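Local coordinates for ABC transporter substrate-binding protein-branched chain amino acid transport (Streptococcus pneumoniae, PDB 4GNR) that binds isoleucine and probably delivers branched-chain amino acids to an ABC transporter for uptake into the cell, at residues 9-23 against 70-84. Numbering follows the deposited sequence.
Sequences KIGFNFEESGSLAAY and LVTQSKVSAVVGPAT. With ILE (isoleucine), chain B.
Glu15 grips the backbone N atoms of Ala83 and Thr84 and the Thr84 hydroxyl with both carboxylate oxygens. Its OE1 accepts from Ala83 N at 2.9 Å through the syn lone pair. OE2 takes two donors: Thr84 OG1 at 2.6 Å on the anti lone pair, and Thr84 N on the syn side, 32° out of the carboxylate plane. A bend at chi2 (83°) turns the carboxylate toward this loop. These bonds fix the carboxylate's rotation and hold the Thr84 hydroxyl.

Parallel strand pairing joins 9-14 to 78-80. Gly11 N donates to Ala78 O, Val80 N to Gly11 O, and Asn13 N to Val80 O. Ser77 N also donates to Lys9 O at 2.9 Å. In the conformer modelled here, Lys9 bends at chi3 (71°) and places NZ 2.8 Å from Ser74 O, on a lone pair in the carbonyl plane. A water links Lys9 N and Ser77 OG.

Apolar side chains pack on the sheet. On the face of Ile10, Ala78 and Val80, Ile10 CD1 meets Ala78 CB at 3.8 Å in the conformer described. Val80 CG1 lies alongside Phe14 CZ. On the other face, Leu70 CD2 packs 4.0 Å from the CA of Gly11.

Val80 O sits over one face of the Phe14 ring, offset toward its rim. Pro82, after a cis peptide, sets CG 4.0 Å from Asn13 CG. Asn13 OD1 is hydrogen-bonded to Asn56 ND2.

Tyr23, Ala83 and Thr84 line the isoleucine pocket. Ligand CD1 lies over one face of the Tyr23 ring, 3.6 Å from CG, while Tyr23 OH is hydrogen-bonded to Gly230 O.

Strand 7-14 runs between 48-55 and 78-80 in the parallel sheet of one lobe of this periplasmic-binding-protein fold. Helix 21-40 packs on Phe12 and Phe14, and helix 85-97 on Pro82.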
loop_
_atom_site.group_PDB
_atom_site.type_symbol
_atom_site.label_atom_id
_atom_site.label_comp_id
_atom_site.label_asym_id
_atom_site.label_seq_id
_atom_site.Cartn_x
_atom_site.Cartn_y
_atom_site.Cartn_z
ATOM N N LYS A 9 -20.936 -13.335 4.194
ATOM C CA LYS A 9 -20.645 -12.002 4.769
ATOM C C LYS A 9 -19.144 -11.737 4.796
ATOM O O LYS A 9 -18.363 -12.539 5.303
ATOM C CB LYS A 9 -21.253 -11.775 6.185
ATOM C CG LYS A 9 -22.772 -11.892 6.236
ATOM C CD LYS A 9 -23.446 -11.591 7.589
ATOM C CE LYS A 9 -23.451 -10.140 8.018
ATOM N NZ LYS A 9 -24.196 -10.012 9.314
ATOM N N ILE A 10 -18.756 -10.593 4.222
ATOM C CA ILE A 10 -17.352 -10.159 4.162
ATOM C C ILE A 10 -17.225 -8.744 4.731
ATOM O O ILE A 10 -17.943 -7.827 4.280
ATOM C CB ILE A 10 -16.804 -10.164 2.705
ATOM C CG1 ILE A 10 -16.903 -11.574 2.113
ATOM C CG2 ILE A 10 -15.345 -9.630 2.678
ATOM C CD1 ILE A 10 -16.165 -12.612 2.907
ATOM N N GLY A 11 -16.332 -8.553 5.716
ATOM C CA GLY A 11 -16.151 -7.219 6.256
ATOM C C GLY A 11 -15.027 -6.476 5.550
ATOM O O GLY A 11 -14.057 -7.097 5.110
ATOM N N PHE A 12 -15.201 -5.168 5.433
ATOM C CA PHE A 12 -14.132 -4.272 5.030
ATOM C C PHE A 12 -13.763 -3.457 6.295
ATOM O O PHE A 12 -14.664 -2.963 7.004
ATOM C CB PHE A 12 -14.475 -3.266 3.938
ATOM C CG PHE A 12 -14.883 -3.819 2.588
ATOM C CD1 PHE A 12 -14.685 -5.132 2.215
ATOM C CD2 PHE A 12 -15.391 -2.930 1.645
ATOM C CE1 PHE A 12 -15.044 -5.565 0.945
ATOM C CE2 PHE A 12 -15.724 -3.342 0.374
ATOM C CZ PHE A 12 -15.566 -4.670 0.022
ATOM N N ASN A 13 -12.467 -3.286 6.530
ATOM C CA ASN A 13 -11.959 -2.474 7.660
ATOM C C ASN A 13 -10.926 -1.529 7.032
ATOM O O ASN A 13 -9.757 -1.892 6.919
ATOM C CB ASN A 13 -11.336 -3.377 8.706
ATOM C CG ASN A 13 -10.826 -2.630 9.918
ATOM O OD1 ASN A 13 -10.765 -1.401 9.926
ATOM N ND2 ASN A 13 -10.446 -3.375 10.962
ATOM N N PHE A 14 -11.389 -0.370 6.565
ATOM C CA PHE A 14 -10.534 0.519 5.798
ATOM C C PHE A 14 -10.445 1.919 6.377
ATOM O O PHE A 14 -11.387 2.442 6.981
ATOM C CB PHE A 14 -11.000 0.633 4.322
ATOM C CG PHE A 14 -10.831 -0.622 3.495
ATOM C CD1 PHE A 14 -9.596 -1.270 3.396
ATOM C CD2 PHE A 14 -11.880 -1.073 2.682
ATOM C CE1 PHE A 14 -9.446 -2.385 2.553
ATOM C CE2 PHE A 14 -11.718 -2.159 1.854
ATOM C CZ PHE A 14 -10.504 -2.823 1.785
ATOM N N GLU A 15 -9.312 2.550 6.082
ATOM C CA GLU A 15 -8.994 3.941 6.446
ATOM C C GLU A 15 -9.744 4.840 5.430
ATOM O O GLU A 15 -9.173 5.311 4.445
ATOM C CB GLU A 15 -7.504 4.175 6.346
ATOM C CG GLU A 15 -6.584 3.338 7.292
ATOM C CD GLU A 15 -6.201 1.921 6.862
ATOM O OE1 GLU A 15 -6.967 1.251 6.143
ATOM O OE2 GLU A 15 -5.126 1.472 7.314
ATOM N N GLU A 16 -11.035 5.036 5.667
ATOM C CA GLU A 16 -11.912 5.774 4.748
ATOM C C GLU A 16 -11.973 7.269 5.050
ATOM O O GLU A 16 -12.420 8.053 4.219
ATOM C CB GLU A 16 -13.301 5.118 4.664
ATOM C CG GLU A 16 -13.210 3.717 4.070
ATOM C CD GLU A 16 -14.446 2.856 4.225
ATOM O OE1 GLU A 16 -15.448 3.263 4.844
ATOM O OE2 GLU A 16 -14.359 1.687 3.717
ATOM N N SER A 17 -11.565 7.644 6.257
ATOM C CA SER A 17 -11.465 9.038 6.695
ATOM C C SER A 17 -10.183 9.129 7.528
ATOM O O SER A 17 -9.608 8.113 7.906
ATOM C CB SER A 17 -12.673 9.491 7.494
ATOM O OG SER A 17 -12.787 8.777 8.703
ATOM N N GLY A 18 -9.753 10.350 7.802
ATOM C CA GLY A 18 -8.549 10.557 8.590
ATOM C C GLY A 18 -7.304 10.734 7.722
ATOM O O GLY A 18 -7.368 10.845 6.514
ATOM N N SER A 19 -6.155 10.677 8.370
ATOM C CA SER A 19 -4.863 10.983 7.758
ATOM C C SER A 19 -4.373 10.033 6.710
ATOM O O SER A 19 -3.457 10.384 5.978
ATOM C CB SER A 19 -3.786 11.098 8.842
ATOM O OG SER A 19 -3.590 9.848 9.480
ATOM N N LEU A 20 -4.998 8.858 6.637
ATOM C CA LEU A 20 -4.611 7.788 5.686
ATOM C C LEU A 20 -5.743 7.472 4.720
ATOM O O LEU A 20 -5.704 6.467 4.004
ATOM C CB LEU A 20 -4.208 6.531 6.479
ATOM C CG LEU A 20 -3.030 6.780 7.438
ATOM C CD1 LEU A 20 -2.902 5.654 8.461
ATOM C CD2 LEU A 20 -1.703 7.008 6.701
ATOM N N ALA A 21 -6.724 8.374 4.651
ATOM C CA ALA A 21 -7.946 8.181 3.843
ATOM C C ALA A 21 -7.719 7.866 2.379
ATOM O O ALA A 21 -8.492 7.124 1.785
ATOM C CB ALA A 21 -8.854 9.423 3.972
ATOM N N ALA A 22 -6.705 8.481 1.779
ATOM C CA ALA A 22 -6.501 8.216 0.357
ATOM C C ALA A 22 -6.250 6.733 0.106
ATOM O O ALA A 22 -6.669 6.188 -0.925
ATOM C CB ALA A 22 -5.347 9.039 -0.215
ATOM N N TYR A 23 -5.545 6.089 1.017
ATOM C CA TYR A 23 -5.218 4.669 0.854
ATOM C C TYR A 23 -6.453 3.790 1.067
ATOM O O TYR A 23 -6.767 2.925 0.242
ATOM C CB TYR A 23 -4.110 4.244 1.820
ATOM C CG TYR A 23 -2.849 5.088 1.777
ATOM C CD1 TYR A 23 -2.212 5.413 0.569
ATOM C CD2 TYR A 23 -2.257 5.502 2.957
ATOM C CE1 TYR A 23 -1.024 6.127 0.553
ATOM C CE2 TYR A 23 -1.070 6.232 2.953
ATOM C CZ TYR A 23 -0.449 6.534 1.751
ATOM O OH TYR A 23 0.721 7.267 1.786
ATOM N N LEU A 70 -16.888 -6.485 13.690
ATOM C CA LEU A 70 -17.101 -7.240 12.457
ATOM C C LEU A 70 -17.185 -8.750 12.704
ATOM O O LEU A 70 -18.034 -9.438 12.129
ATOM C CB LEU A 70 -15.984 -6.988 11.433
ATOM C CG LEU A 70 -16.038 -5.665 10.675
ATOM C CD1 LEU A 70 -14.769 -5.457 9.856
ATOM C CD2 LEU A 70 -17.279 -5.607 9.772
ATOM N N VAL A 71 -16.278 -9.272 13.522
ATOM C CA VAL A 71 -16.202 -10.716 13.696
ATOM C C VAL A 71 -17.141 -11.294 14.731
ATOM O O VAL A 71 -17.469 -12.470 14.659
ATOM C CB VAL A 71 -14.729 -11.195 13.926
ATOM C CG1 VAL A 71 -13.832 -10.725 12.765
ATOM C CG2 VAL A 71 -14.154 -10.770 15.260
ATOM N N THR A 72 -17.575 -10.490 15.699
ATOM C CA THR A 72 -18.453 -10.989 16.761
ATOM C C THR A 72 -19.897 -10.493 16.700
ATOM O O THR A 72 -20.763 -11.141 17.226
ATOM C CB THR A 72 -17.935 -10.625 18.177
ATOM O OG1 THR A 72 -18.031 -9.215 18.390
ATOM C CG2 THR A 72 -16.546 -11.145 18.428
ATOM N N GLN A 73 -20.143 -9.309 16.166
ATOM C CA GLN A 73 -21.507 -8.737 16.098
ATOM C C GLN A 73 -22.074 -8.981 14.710
ATOM O O GLN A 73 -23.127 -9.564 14.529
ATOM C CB GLN A 73 -21.484 -7.240 16.436
ATOM C CG GLN A 73 -21.004 -6.930 17.835
ATOM C CD GLN A 73 -22.022 -7.291 18.895
ATOM O OE1 GLN A 73 -23.209 -7.498 18.623
ATOM N NE2 GLN A 73 -21.571 -7.285 20.143
ATOM N N SER A 74 -21.325 -8.544 13.715
ATOM C CA SER A 74 -21.704 -8.753 12.322
ATOM C C SER A 74 -21.474 -10.222 11.899
ATOM O O SER A 74 -22.031 -10.702 10.941
ATOM C CB SER A 74 -20.903 -7.847 11.397
ATOM O OG SER A 74 -21.123 -6.467 11.671
ATOM N N LYS A 75 -20.583 -10.883 12.593
ATOM C CA LYS A 75 -20.271 -12.279 12.352
ATOM C C LYS A 75 -19.824 -12.562 10.899
ATOM O O LYS A 75 -20.229 -13.525 10.237
ATOM C CB LYS A 75 -21.387 -13.164 12.862
ATOM C CG LYS A 75 -21.494 -13.038 14.379
ATOM C CD LYS A 75 -22.513 -13.996 14.876
ATOM C CE LYS A 75 -22.608 -14.053 16.376
ATOM N NZ LYS A 75 -22.922 -12.795 17.093
ATOM N N VAL A 76 -18.929 -11.711 10.415
ATOM C CA VAL A 76 -18.413 -11.894 9.053
ATOM C C VAL A 76 -17.481 -13.117 8.997
ATOM O O VAL A 76 -16.885 -13.552 9.982
ATOM C CB VAL A 76 -17.678 -10.628 8.499
ATOM C CG1 VAL A 76 -18.581 -9.418 8.581
ATOM C CG2 VAL A 76 -16.352 -10.384 9.213
ATOM N N SER A 77 -17.317 -13.632 7.787
ATOM C CA SER A 77 -16.479 -14.827 7.552
ATOM C C SER A 77 -15.030 -14.537 7.184
ATOM O O SER A 77 -14.189 -15.443 7.257
ATOM C CB SER A 77 -17.107 -15.705 6.473
ATOM O OG SER A 77 -18.366 -16.202 6.905
ATOM N N ALA A 78 -14.748 -13.295 6.773
ATOM C CA ALA A 78 -13.406 -12.848 6.393
ATOM C C ALA A 78 -13.401 -11.327 6.458
ATOM O O ALA A 78 -14.469 -10.718 6.311
ATOM C CB ALA A 78 -13.064 -13.307 4.980
ATOM N N VAL A 79 -12.223 -10.740 6.640
ATOM C CA VAL A 79 -12.074 -9.286 6.681
ATOM C C VAL A 79 -10.996 -8.883 5.659
ATOM O O VAL A 79 -9.948 -9.513 5.586
ATOM C CB VAL A 79 -11.649 -8.797 8.075
ATOM C CG1 VAL A 79 -11.399 -7.282 8.091
ATOM C CG2 VAL A 79 -12.705 -9.165 9.131
ATOM N N VAL A 80 -11.314 -7.839 4.885
ATOM C CA VAL A 80 -10.372 -7.215 3.940
ATOM C C VAL A 80 -10.029 -5.837 4.519
ATOM O O VAL A 80 -10.931 -5.053 4.833
ATOM C CB VAL A 80 -10.929 -7.116 2.530
ATOM C CG1 VAL A 80 -9.867 -6.577 1.576
ATOM C CG2 VAL A 80 -11.441 -8.459 2.044
ATOM N N GLY A 81 -8.730 -5.537 4.598
ATOM C CA GLY A 81 -8.242 -4.339 5.253
ATOM C C GLY A 81 -7.908 -4.659 6.712
ATOM O O GLY A 81 -8.379 -5.663 7.246
ATOM N N PRO A 82 -7.176 -3.765 7.399
ATOM C CA PRO A 82 -6.765 -2.438 6.953
ATOM C C PRO A 82 -5.718 -2.345 5.854
ATOM O O PRO A 82 -5.082 -3.329 5.472
ATOM C CB PRO A 82 -6.194 -1.794 8.242
ATOM C CG PRO A 82 -6.882 -2.542 9.364
ATOM C CD PRO A 82 -6.952 -3.942 8.845
ATOM N N ALA A 83 -5.563 -1.131 5.359
ATOM C CA ALA A 83 -4.573 -0.831 4.328
ATOM C C ALA A 83 -3.149 -0.648 4.877
ATOM O O ALA A 83 -2.169 -0.969 4.198
ATOM C CB ALA A 83 -4.964 0.459 3.587
ATOM N N THR A 84 -3.048 -0.073 6.070
ATOM C CA THR A 84 -1.760 0.345 6.608
ATOM C C THR A 84 -1.278 -0.576 7.727
ATOM O O THR A 84 -2.057 -1.316 8.348
ATOM C CB THR A 84 -1.791 1.830 7.037
ATOM O OG1 THR A 84 -2.671 1.994 8.154
ATOM C CG2 THR A 84 -2.178 2.742 5.872
HETATM N N ILE B . 2.597 0.028 2.854
HETATM C CA ILE B . 2.083 1.096 3.756
HETATM C C ILE B . 1.829 0.503 5.138
HETATM O O ILE B . 1.419 1.261 6.041
HETATM C CB ILE B . 0.934 1.939 3.124
HETATM C CG1 ILE B . -0.114 1.052 2.493
HETATM C CG2 ILE B . 1.405 3.021 2.001
HETATM C CD1 ILE B . -1.286 1.840 1.951
HETATM O OXT ILE B . 2.084 -0.708 5.305
HETATM O O HOH W 1 -20.884 -15.556 6.018
#